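Extracellular ligand-binding receptor (Desulfitobacterium hafniense, PDB 4Q6B) binds leucine and probably serves as the extracellular substrate-binding receptor of an ABC transporter for amino acids. Local coordinates at residues A[34-37]-A[38-42]; A[190-193]-A[194-198]. All blocks are in the same frame, centred on the assembly; numbering follows the deposited sequence.

Both contacts are local and lie at C-terminal helix ends, and each is closed by a Schellman motif. In each, the two segments follow one another directly, so neither closes a loop longer than its own turn. Going from the N terminus, contact 1 comes first. It ends helix 26-39 and starts the turn toward strand 47-54, in the beta-alpha-beta unit that strand 10-17 opens. Contact 2 follows much later, where helix 183-195 turns toward strand 200-204 of the mixed sheet. The contacts are in series, so they neither nest nor cross. The centres of contact 1 and contact 2 are about 57 Å apart. Contact 1 belongs with the five-stranded parallel sheet, and contact 2 with the seven-stranded one.

Contact 1: residues A[34-37]-A[38-42]; sequences VQEI and NEQGG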
loop_
_atom_site.group_PDB
_atom_site.type_symbol
_atom_site.label_atom_id
_atom_site.label_comp_id
_atom_site.label_asym_id
_atom_site.label_seq_id
_atom_site.Cartn_x
_atom_site.Cartn_y
_atom_site.Cartn_z
ATOM N N VAL A 34 12.531 14.309 -5.272
ATOM C CA VAL A 34 12.589 15.472 -6.126
ATOM C C VAL A 34 13.974 16.115 -6.035
ATOM O O VAL A 34 14.552 16.553 -7.058
ATOM C CB VAL A 34 11.519 16.467 -5.697
ATOM C CG1 VAL A 34 11.718 17.776 -6.453
ATOM C CG2 VAL A 34 10.145 15.885 -6.000
ATOM N N GLN A 35 14.539 16.172 -4.824
ATOM C CA GLN A 35 15.864 16.782 -4.622
ATOM C C GLN A 35 16.917 15.967 -5.365
ATOM O O GLN A 35 17.840 16.510 -5.996
ATOM C CB GLN A 35 16.291 16.794 -3.135
ATOM C CG GLN A 35 15.432 17.579 -2.144
ATOM C CD GLN A 35 15.590 19.096 -2.219
ATOM O OE1 GLN A 35 14.916 19.831 -1.480
ATOM N NE2 GLN A 35 16.480 19.575 -3.103
ATOM N N GLU A 36 16.748 14.649 -5.329
ATOM C CA GLU A 36 17.696 13.764 -6.014
ATOM C C GLU A 36 17.603 13.970 -7.537
ATOM O O GLU A 36 18.621 14.052 -8.209
ATOM C CB GLU A 36 17.404 12.293 -5.630
ATOM C CG GLU A 36 18.240 11.261 -6.384
ATOM C CD GLU A 36 19.743 11.390 -6.144
ATOM O OE1 GLU A 36 20.515 11.028 -7.061
ATOM O OE2 GLU A 36 20.158 11.841 -5.050
ATOM N N ILE A 37 16.382 14.094 -8.051
ATOM C CA ILE A 37 16.154 14.239 -9.502
ATOM C C ILE A 37 16.771 15.557 -9.972
ATOM O O ILE A 37 17.522 15.606 -10.955
ATOM C CB ILE A 37 14.670 14.215 -9.835
ATOM C CG1 ILE A 37 14.081 12.797 -9.635
ATOM C CG2 ILE A 37 14.416 14.735 -11.272
ATOM C CD1 ILE A 37 14.799 11.742 -10.457
ATOM N N ASN A 38 16.471 16.640 -9.252
ATOM C CA ASN A 38 17.126 17.932 -9.566
ATOM C C ASN A 38 18.661 17.988 -9.426
ATOM O O ASN A 38 19.374 18.638 -10.236
ATOM C CB ASN A 38 16.417 19.042 -8.783
ATOM C CG ASN A 38 14.963 19.263 -9.296
ATOM O OD1 ASN A 38 14.667 18.976 -10.468
ATOM N ND2 ASN A 38 14.059 19.723 -8.418
ATOM N N GLU A 39 19.208 17.287 -8.438
ATOM C CA GLU A 39 20.648 17.257 -8.281
ATOM C C GLU A 39 21.293 16.563 -9.489
ATOM O O GLU A 39 22.428 16.873 -9.884
ATOM C CB GLU A 39 21.004 16.549 -6.959
ATOM C CG GLU A 39 21.016 17.491 -5.736
ATOM C CD GLU A 39 20.922 16.762 -4.378
ATOM O OE1 GLU A 39 21.081 15.514 -4.325
ATOM O OE2 GLU A 39 20.675 17.449 -3.356
ATOM N N GLN A 40 20.554 15.637 -10.093
ATOM C CA GLN A 40 21.076 14.858 -11.225
ATOM C C GLN A 40 20.769 15.541 -12.552
ATOM O O GLN A 40 21.064 15.006 -13.616
ATOM C CB GLN A 40 20.483 13.446 -11.234
ATOM C CG GLN A 40 21.065 12.589 -10.144
ATOM C CD GLN A 40 22.579 12.640 -10.149
ATOM O OE1 GLN A 40 23.214 12.433 -11.188
ATOM N NE2 GLN A 40 23.170 12.942 -8.992
ATOM N N GLY A 41 20.181 16.730 -12.492
ATOM C CA GLY A 41 19.984 17.519 -13.699
ATOM C C GLY A 41 18.539 17.663 -14.156
ATOM O O GLY A 41 18.302 18.130 -15.269
ATOM N N GLY A 42 17.574 17.250 -13.330
ATOM C CA GLY A 42 16.155 17.471 -13.599
ATOM C C GLY A 42 15.633 16.495 -14.639
ATOM O O GLY A 42 16.205 15.405 -14.857
HETATM O O HOH W 1 17.706 13.756 -13.141
#
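Val34 and Asn38 lie side by side one helical turn apart and point the same way. CG1 of Val34 rests 3.6 Å from ND2 of Asn38. The Val34 methyl is placed there by a first torsion of 171°, which turns CG1 away from the backbone N and beside the carbonyl carbon. Asn38 OD1 accepts a hydrogen bond from Leu48 N, so its amide ties the helix to strand 47-54. A leucine in place of Asn38 would probably leave Leu48 N without this partner and weaken the tie between helix and strand. Glu36 and Gln40 also run alongside each other. Their carboxylate and amide planes are only 9° apart, and Glu36 OE1 meets Gln40 CG at 3.5 Å. Glu39 crosses Glu36 at about a right angle; Glu36 OE2 stands 3.9 Å from Glu39 OE1. Ile37 packs on Ile294 and Ala297 of helix 284-301. Gly42 N donates to Ile37 O at 2.9 Å, moderately straight at 155°. With the Gly41 N bond to Asn38 O and the positive phi of Gly41, this makes a Schellman motif. A water donates to both Ile37 O and Gly42 O and bridges the turn. Glu36 and Glu39 thus bring like charges close near the helix C terminus, where the helix dipole would probably be unfavourable to both carboxylates, while Ile37 O is held by Gly42 N and the water, and Asn38 O by Gly41 N.

Contact 2: residues A[190-193]-A[194-198]; sequences YDKW and QAFGM
The last turn of helix 183-195 closes in a Schellman motif: Met198 N bonds to Trp193 O at 3.0 Å, Gly197 N bonds to Gln194 O, and Gly197 takes positive phi, where a side chain would jam against the carbonyl O of Phe196. The Gln194 side chain reaches back over the Tyr190 ring. Its OE1 sits 3.1 Å above the ring plane, over the centre, and its CG makes an off-centre CH-pi contact. Amide and ring planes are 59° apart. Tyr190 CG lies opposite its own backbone N (chi1 -176°), which swings the ring along the helix to Gln194 and Met198. The methyl of Met198, a selenomethionine, meets the ring edge, with CE 3.5 Å from Tyr190 CE1. Met198 SE lies 3.6 Å from Trp193 CE3, an oblique Met-aromatic contact. On another side of the helix, Lys192 CG packs 3.5 Å from Phe196 CE2, and Lys192 O stands over one face of the Phe196 ring. Asp175, a calcium ligand on strand 172-177, takes a salt bridge from Lys192 NZ and a hydrogen bond from Trp193 NE1. Trp193 and Met198 both pack on Val146 of strand 144-149, and the Trp193 ring also meets that of Phe177. The helix end is thereby fixed against the outermost strand 172-177 and its neighbour 144-149.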
loop_
_atom_site.group_PDB
_atom_site.type_symbol
_atom_site.label_atom_id
_atom_site.label_comp_id
_atom_site.label_asym_id
_atom_site.label_seq_id
_atom_site.Cartn_x
_atom_site.Cartn_y
_atom_site.Cartn_z
ATOM N N TYR A 190 -14.222 -17.476 21.339
ATOM C CA TYR A 190 -12.909 -18.114 21.559
ATOM C C TYR A 190 -13.094 -19.560 22.052
ATOM O O TYR A 190 -12.332 -20.469 21.647
ATOM C CB TYR A 190 -12.116 -17.293 22.578
ATOM C CG TYR A 190 -10.701 -17.741 22.867
ATOM C CD1 TYR A 190 -9.914 -18.343 21.891
ATOM C CD2 TYR A 190 -10.147 -17.540 24.130
ATOM C CE1 TYR A 190 -8.589 -18.713 22.164
ATOM C CE2 TYR A 190 -8.822 -17.932 24.415
ATOM C CZ TYR A 190 -8.072 -18.506 23.427
ATOM O OH TYR A 190 -6.783 -18.882 23.720
ATOM N N ASP A 191 -14.098 -19.785 22.893
ATOM C CA ASP A 191 -14.436 -21.158 23.268
ATOM C C ASP A 191 -14.811 -22.058 22.074
ATOM O O ASP A 191 -14.358 -23.231 21.970
ATOM C CB ASP A 191 -15.512 -21.174 24.341
ATOM C CG ASP A 191 -14.962 -20.865 25.726
ATOM O OD1 ASP A 191 -13.750 -21.050 25.948
ATOM O OD2 ASP A 191 -15.759 -20.460 26.607
ATOM N N LYS A 192 -15.582 -21.500 21.144
ATOM C CA LYS A 192 -15.965 -22.237 19.955
ATOM C C LYS A 192 -14.749 -22.474 19.078
ATOM O O LYS A 192 -14.533 -23.591 18.598
ATOM C CB LYS A 192 -17.039 -21.482 19.181
ATOM C CG LYS A 192 -17.401 -22.153 17.879
ATOM C CD LYS A 192 -18.541 -21.441 17.193
ATOM C CE LYS A 192 -18.098 -20.104 16.638
ATOM N NZ LYS A 192 -18.847 -19.816 15.371
ATOM N N TRP A 193 -13.946 -21.433 18.871
ATOM C CA TRP A 193 -12.714 -21.574 18.101
ATOM C C TRP A 193 -11.736 -22.613 18.690
ATOM O O TRP A 193 -11.072 -23.358 17.958
ATOM C CB TRP A 193 -12.025 -20.216 18.001
ATOM C CG TRP A 193 -12.850 -19.163 17.354
ATOM C CD1 TRP A 193 -13.908 -19.342 16.500
ATOM C CD2 TRP A 193 -12.692 -17.748 17.516
ATOM N NE1 TRP A 193 -14.404 -18.114 16.119
ATOM C CE2 TRP A 193 -13.651 -17.125 16.702
ATOM C CE3 TRP A 193 -11.800 -16.948 18.248
ATOM C CZ2 TRP A 193 -13.773 -15.730 16.626
ATOM C CZ3 TRP A 193 -11.911 -15.553 18.162
ATOM C CH2 TRP A 193 -12.902 -14.964 17.389
ATOM N N GLN A 194 -11.641 -22.678 20.011
ATOM C CA GLN A 194 -10.781 -23.707 20.603
ATOM C C GLN A 194 -11.300 -25.102 20.255
ATOM O O GLN A 194 -10.516 -26.005 19.970
ATOM C CB GLN A 194 -10.673 -23.526 22.119
ATOM C CG GLN A 194 -9.868 -22.281 22.485
ATOM C CD GLN A 194 -9.938 -21.971 23.965
ATOM O OE1 GLN A 194 -10.215 -20.839 24.367
ATOM N NE2 GLN A 194 -9.708 -22.981 24.788
ATOM N N ALA A 195 -12.619 -25.271 20.265
ATOM C CA ALA A 195 -13.206 -26.570 19.975
ATOM C C ALA A 195 -12.939 -26.975 18.509
ATOM O O ALA A 195 -12.873 -28.171 18.183
ATOM C CB ALA A 195 -14.723 -26.555 20.303
ATOM N N PHE A 196 -12.777 -25.978 17.641
ATOM C CA PHE A 196 -12.481 -26.194 16.227
ATOM C C PHE A 196 -10.997 -26.327 15.988
ATOM O O PHE A 196 -10.571 -26.530 14.857
ATOM C CB PHE A 196 -12.918 -25.001 15.352
ATOM C CG PHE A 196 -14.394 -24.839 15.195
ATOM C CD1 PHE A 196 -15.261 -25.918 15.322
ATOM C CD2 PHE A 196 -14.920 -23.589 14.927
ATOM C CE1 PHE A 196 -16.621 -25.745 15.178
ATOM C CE2 PHE A 196 -16.283 -23.416 14.784
ATOM C CZ PHE A 196 -17.124 -24.499 14.909
ATOM N N GLY A 197 -10.189 -26.135 17.019
ATOM C CA GLY A 197 -8.761 -26.328 16.858
ATOM C C GLY A 197 -8.046 -25.158 16.228
ATOM O O GLY A 197 -7.024 -25.347 15.573
HETATM N N MSE A 198 -8.566 -23.950 16.450
HETATM C CA MSE A 198 -7.983 -22.752 15.873
HETATM C C MSE A 198 -6.531 -22.556 16.202
HETATM O O MSE A 198 -6.131 -22.724 17.352
HETATM C CB MSE A 198 -8.719 -21.487 16.354
HETATM C CG MSE A 198 -8.017 -20.186 15.938
HETATM SE SE MSE A 198 -8.931 -18.616 16.755
HETATM C CE MSE A 198 -8.459 -18.915 18.634
#